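PDB 1O1Y: glutamine amidotransferase domain-containing protein from Thermotoga maritima, which probably acts as a glutamine amidotransferase, hydrolysing glutamine to release ammonia for transfer to an acceptor substrate. Local coordinates for residues 122-128 with 143-149. Numbering follows the deposited sequence.
With SO4 (sulfate ion), chain E; SO4 (sulfate ion), chain H.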
loop_
_atom_site.group_PDB
_atom_site.type_symbol
_atom_site.label_atom_id
_atom_site.label_comp_id
_atom_site.label_asym_id
_atom_site.label_seq_id
_atom_site.Cartn_x
_atom_site.Cartn_y
_atom_site.Cartn_z
ATOM N N GLU A 122 13.642 1.336 -6.426
ATOM C CA GLU A 122 13.709 0.188 -5.547
ATOM C C GLU A 122 12.799 -0.886 -6.119
ATOM O O GLU A 122 11.574 -0.743 -6.109
ATOM C CB GLU A 122 13.281 0.587 -4.138
ATOM C CG GLU A 122 14.289 1.461 -3.384
ATOM C CD GLU A 122 13.883 1.714 -1.934
ATOM O OE1 GLU A 122 12.707 2.076 -1.656
ATOM O OE2 GLU A 122 14.742 1.587 -1.030
ATOM N N ILE A 123 13.400 -1.938 -6.677
ATOM C CA ILE A 123 12.644 -3.053 -7.188
ATOM C C ILE A 123 13.296 -4.295 -6.597
ATOM O O ILE A 123 14.422 -4.646 -6.942
ATOM C CB ILE A 123 12.642 -3.135 -8.697
ATOM C CG1 ILE A 123 12.052 -1.860 -9.301
ATOM C CG2 ILE A 123 11.861 -4.398 -9.127
ATOM C CD1 ILE A 123 12.127 -1.803 -10.820
ATOM N N GLY A 124 12.606 -4.909 -5.653
ATOM C CA GLY A 124 13.184 -6.037 -4.940
ATOM C C GLY A 124 13.060 -5.938 -3.450
ATOM O O GLY A 124 12.226 -5.215 -2.949
ATOM N N TRP A 125 13.952 -6.638 -2.738
ATOM C CA TRP A 125 13.825 -6.739 -1.285
ATOM C C TRP A 125 14.834 -5.809 -0.609
ATOM O O TRP A 125 16.024 -5.838 -0.942
ATOM C CB TRP A 125 14.047 -8.215 -0.887
ATOM C CG TRP A 125 12.884 -9.067 -1.273
ATOM C CD1 TRP A 125 12.753 -9.824 -2.397
ATOM C CD2 TRP A 125 11.674 -9.245 -0.528
ATOM N NE1 TRP A 125 11.526 -10.464 -2.389
ATOM C CE2 TRP A 125 10.854 -10.128 -1.255
ATOM C CE3 TRP A 125 11.214 -8.776 0.689
ATOM C CZ2 TRP A 125 9.609 -10.526 -0.809
ATOM C CZ3 TRP A 125 9.990 -9.166 1.137
ATOM C CH2 TRP A 125 9.192 -10.055 0.384
ATOM N N TYR A 126 14.345 -4.939 0.273
ATOM C CA TYR A 126 15.152 -3.892 0.882
ATOM C C TYR A 126 14.765 -3.776 2.332
ATOM O O TYR A 126 13.654 -4.063 2.707
ATOM C CB TYR A 126 14.904 -2.512 0.213
ATOM C CG TYR A 126 15.295 -2.390 -1.260
ATOM C CD1 TYR A 126 14.523 -2.937 -2.259
ATOM C CD2 TYR A 126 16.425 -1.687 -1.652
ATOM C CE1 TYR A 126 14.874 -2.843 -3.554
ATOM C CE2 TYR A 126 16.772 -1.562 -2.992
ATOM C CZ TYR A 126 15.977 -2.137 -3.947
ATOM O OH TYR A 126 16.311 -2.038 -5.299
ATOM N N PHE A 127 15.685 -3.263 3.134
ATOM C CA PHE A 127 15.341 -2.834 4.502
ATOM C C PHE A 127 14.630 -1.478 4.556
ATOM O O PHE A 127 14.961 -0.541 3.819
ATOM C CB PHE A 127 16.616 -2.740 5.346
ATOM C CG PHE A 127 17.200 -4.087 5.738
ATOM C CD1 PHE A 127 16.483 -4.971 6.486
ATOM C CD2 PHE A 127 18.476 -4.441 5.356
ATOM C CE1 PHE A 127 17.012 -6.209 6.877
ATOM C CE2 PHE A 127 18.987 -5.695 5.722
ATOM C CZ PHE A 127 18.243 -6.557 6.482
ATOM N N VAL A 128 13.712 -1.368 5.511
ATOM C CA VAL A 128 13.166 -0.128 6.006
ATOM C C VAL A 128 13.357 -0.174 7.504
ATOM O O VAL A 128 13.460 -1.240 8.122
ATOM C CB VAL A 128 11.660 0.072 5.694
ATOM C CG1 VAL A 128 11.490 0.270 4.181
ATOM C CG2 VAL A 128 10.796 -1.044 6.216
ATOM N N ARG A 143 14.007 -2.905 12.232
ATOM C CA ARG A 143 14.592 -3.033 10.899
ATOM C C ARG A 143 13.967 -4.233 10.228
ATOM O O ARG A 143 14.026 -5.333 10.778
ATOM C CB ARG A 143 16.082 -3.173 11.072
ATOM C CG ARG A 143 17.016 -3.397 9.863
ATOM C CD ARG A 143 18.405 -3.640 10.406
ATOM N NE ARG A 143 19.498 -3.930 9.482
ATOM C CZ ARG A 143 20.035 -5.103 9.314
ATOM N NH1 ARG A 143 21.043 -5.210 8.476
ATOM N NH2 ARG A 143 19.545 -6.204 9.916
ATOM N N LEU A 144 13.342 -4.016 9.077
ATOM C CA LEU A 144 12.417 -5.003 8.465
ATOM C C LEU A 144 12.762 -5.102 6.975
ATOM O O LEU A 144 12.854 -4.072 6.283
ATOM C CB LEU A 144 10.951 -4.500 8.646
ATOM C CG LEU A 144 9.814 -5.444 8.182
ATOM C CD1 LEU A 144 9.762 -6.775 8.960
ATOM C CD2 LEU A 144 8.496 -4.746 8.292
ATOM N N ARG A 145 12.867 -6.328 6.480
ATOM C CA ARG A 145 13.001 -6.557 5.047
ATOM C C ARG A 145 11.637 -6.593 4.398
ATOM O O ARG A 145 10.751 -7.333 4.810
ATOM C CB ARG A 145 13.733 -7.854 4.805
ATOM C CG ARG A 145 14.193 -8.000 3.405
ATOM C CD ARG A 145 15.015 -9.285 3.158
ATOM N NE ARG A 145 16.352 -9.203 3.737
ATOM C CZ ARG A 145 16.770 -9.837 4.829
ATOM N NH1 ARG A 145 15.963 -10.648 5.526
ATOM N NH2 ARG A 145 18.034 -9.696 5.215
ATOM N N VAL A 146 11.459 -5.731 3.399
ATOM C CA VAL A 146 10.187 -5.569 2.712
ATOM C C VAL A 146 10.370 -5.522 1.192
ATOM O O VAL A 146 11.506 -5.369 0.656
ATOM C CB VAL A 146 9.466 -4.279 3.170
ATOM C CG1 VAL A 146 9.242 -4.290 4.649
ATOM C CG2 VAL A 146 10.218 -3.040 2.699
ATOM N N PHE A 147 9.264 -5.690 0.481
ATOM C CA PHE A 147 9.319 -5.720 -0.983
ATOM C C PHE A 147 8.938 -4.341 -1.587
ATOM O O PHE A 147 7.952 -3.713 -1.210
ATOM C CB PHE A 147 8.399 -6.784 -1.519
ATOM C CG PHE A 147 8.411 -6.914 -3.004
ATOM C CD1 PHE A 147 9.554 -7.308 -3.677
ATOM C CD2 PHE A 147 7.234 -6.698 -3.728
ATOM C CE1 PHE A 147 9.523 -7.455 -5.088
ATOM C CE2 PHE A 147 7.201 -6.846 -5.092
ATOM C CZ PHE A 147 8.357 -7.204 -5.775
ATOM N N GLN A 148 9.765 -3.884 -2.499
ATOM C CA GLN A 148 9.640 -2.559 -3.109
ATOM C C GLN A 148 9.492 -2.694 -4.594
ATOM O O GLN A 148 10.143 -3.540 -5.246
ATOM C CB GLN A 148 10.904 -1.719 -2.877
ATOM C CG GLN A 148 11.178 -1.420 -1.397
ATOM C CD GLN A 148 10.346 -0.280 -0.855
ATOM O OE1 GLN A 148 9.332 0.110 -1.445
ATOM N NE2 GLN A 148 10.782 0.271 0.290
ATOM N N TRP A 149 8.672 -1.835 -5.161
ATOM C CA TRP A 149 8.597 -1.712 -6.594
ATOM C C TRP A 149 8.170 -0.290 -6.954
ATOM O O TRP A 149 7.036 -0.043 -7.335
ATOM C CB TRP A 149 7.623 -2.729 -7.189
ATOM C CG TRP A 149 7.898 -2.979 -8.674
ATOM C CD1 TRP A 149 8.088 -2.047 -9.648
ATOM C CD2 TRP A 149 8.049 -4.255 -9.315
ATOM N NE1 TRP A 149 8.355 -2.665 -10.847
ATOM C CE2 TRP A 149 8.313 -4.020 -10.669
ATOM C CE3 TRP A 149 7.997 -5.572 -8.872
ATOM C CZ2 TRP A 149 8.506 -5.062 -11.580
ATOM C CZ3 TRP A 149 8.174 -6.595 -9.781
ATOM C CH2 TRP A 149 8.428 -6.334 -11.105
HETATM S S SO4 E . 21.200 -9.121 7.873
HETATM O O1 SO4 E . 22.231 -10.040 8.297
HETATM O O2 SO4 E . 20.291 -8.890 8.957
HETATM O O3 SO4 E . 20.474 -9.612 6.713
HETATM O O4 SO4 E . 21.852 -7.928 7.384
HETATM S S SO4 H . 17.141 -13.088 9.247
HETATM O O1 SO4 H . 17.538 -14.477 9.459
HETATM O O2 SO4 H . 16.058 -12.735 10.156
HETATM O O3 SO4 H . 16.636 -12.781 7.894
HETATM O O4 SO4 H . 18.267 -12.255 9.625
HETATM O O HOH W 1 13.550 0.412 1.356
HETATM O O HOH W 2 17.352 -7.213 1.154
#
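W125 and F147 sit at the apolar centre, side chains on one sheet face: F147 CB makes a CH-pi contact 3.8 Å from the centroid of the W125 six-membered ring. Helix 211-237 packs against the indole. Along this face, I123 CG2 makes a CH-pi contact over the W149 six-membered ring, 3.9 Å from its centroid; on the other face, V128 CG1 meets V146 CG2 at 3.8 Å. Strand 143-149 runs antiparallel to 122-123 and to 125-128, at the end of the mixed sheet of the flavodoxin-like fold. The hydrogen-bonded pairs G124–Q148, Y126–V146 and V128–L144 each close a two-bond ring, N to O 2.8–2.9 Å. G124 turns the corner at phi 131°, where a CB would jam against the preceding carbonyl. Water 1 joins E122 OE2, F127 O and Q148 NE2; E122 OE1 hydrogen-bonds H150 and Q172, which also hydrogen-bonds Q148 NE2. At the outer edge R143's guanidinium stacks flat on F127, centres 3.9 Å apart, while its NH1 and NH2 grip a sulfate. R145 reaches the same sulfate weakly and salt-bridges E221.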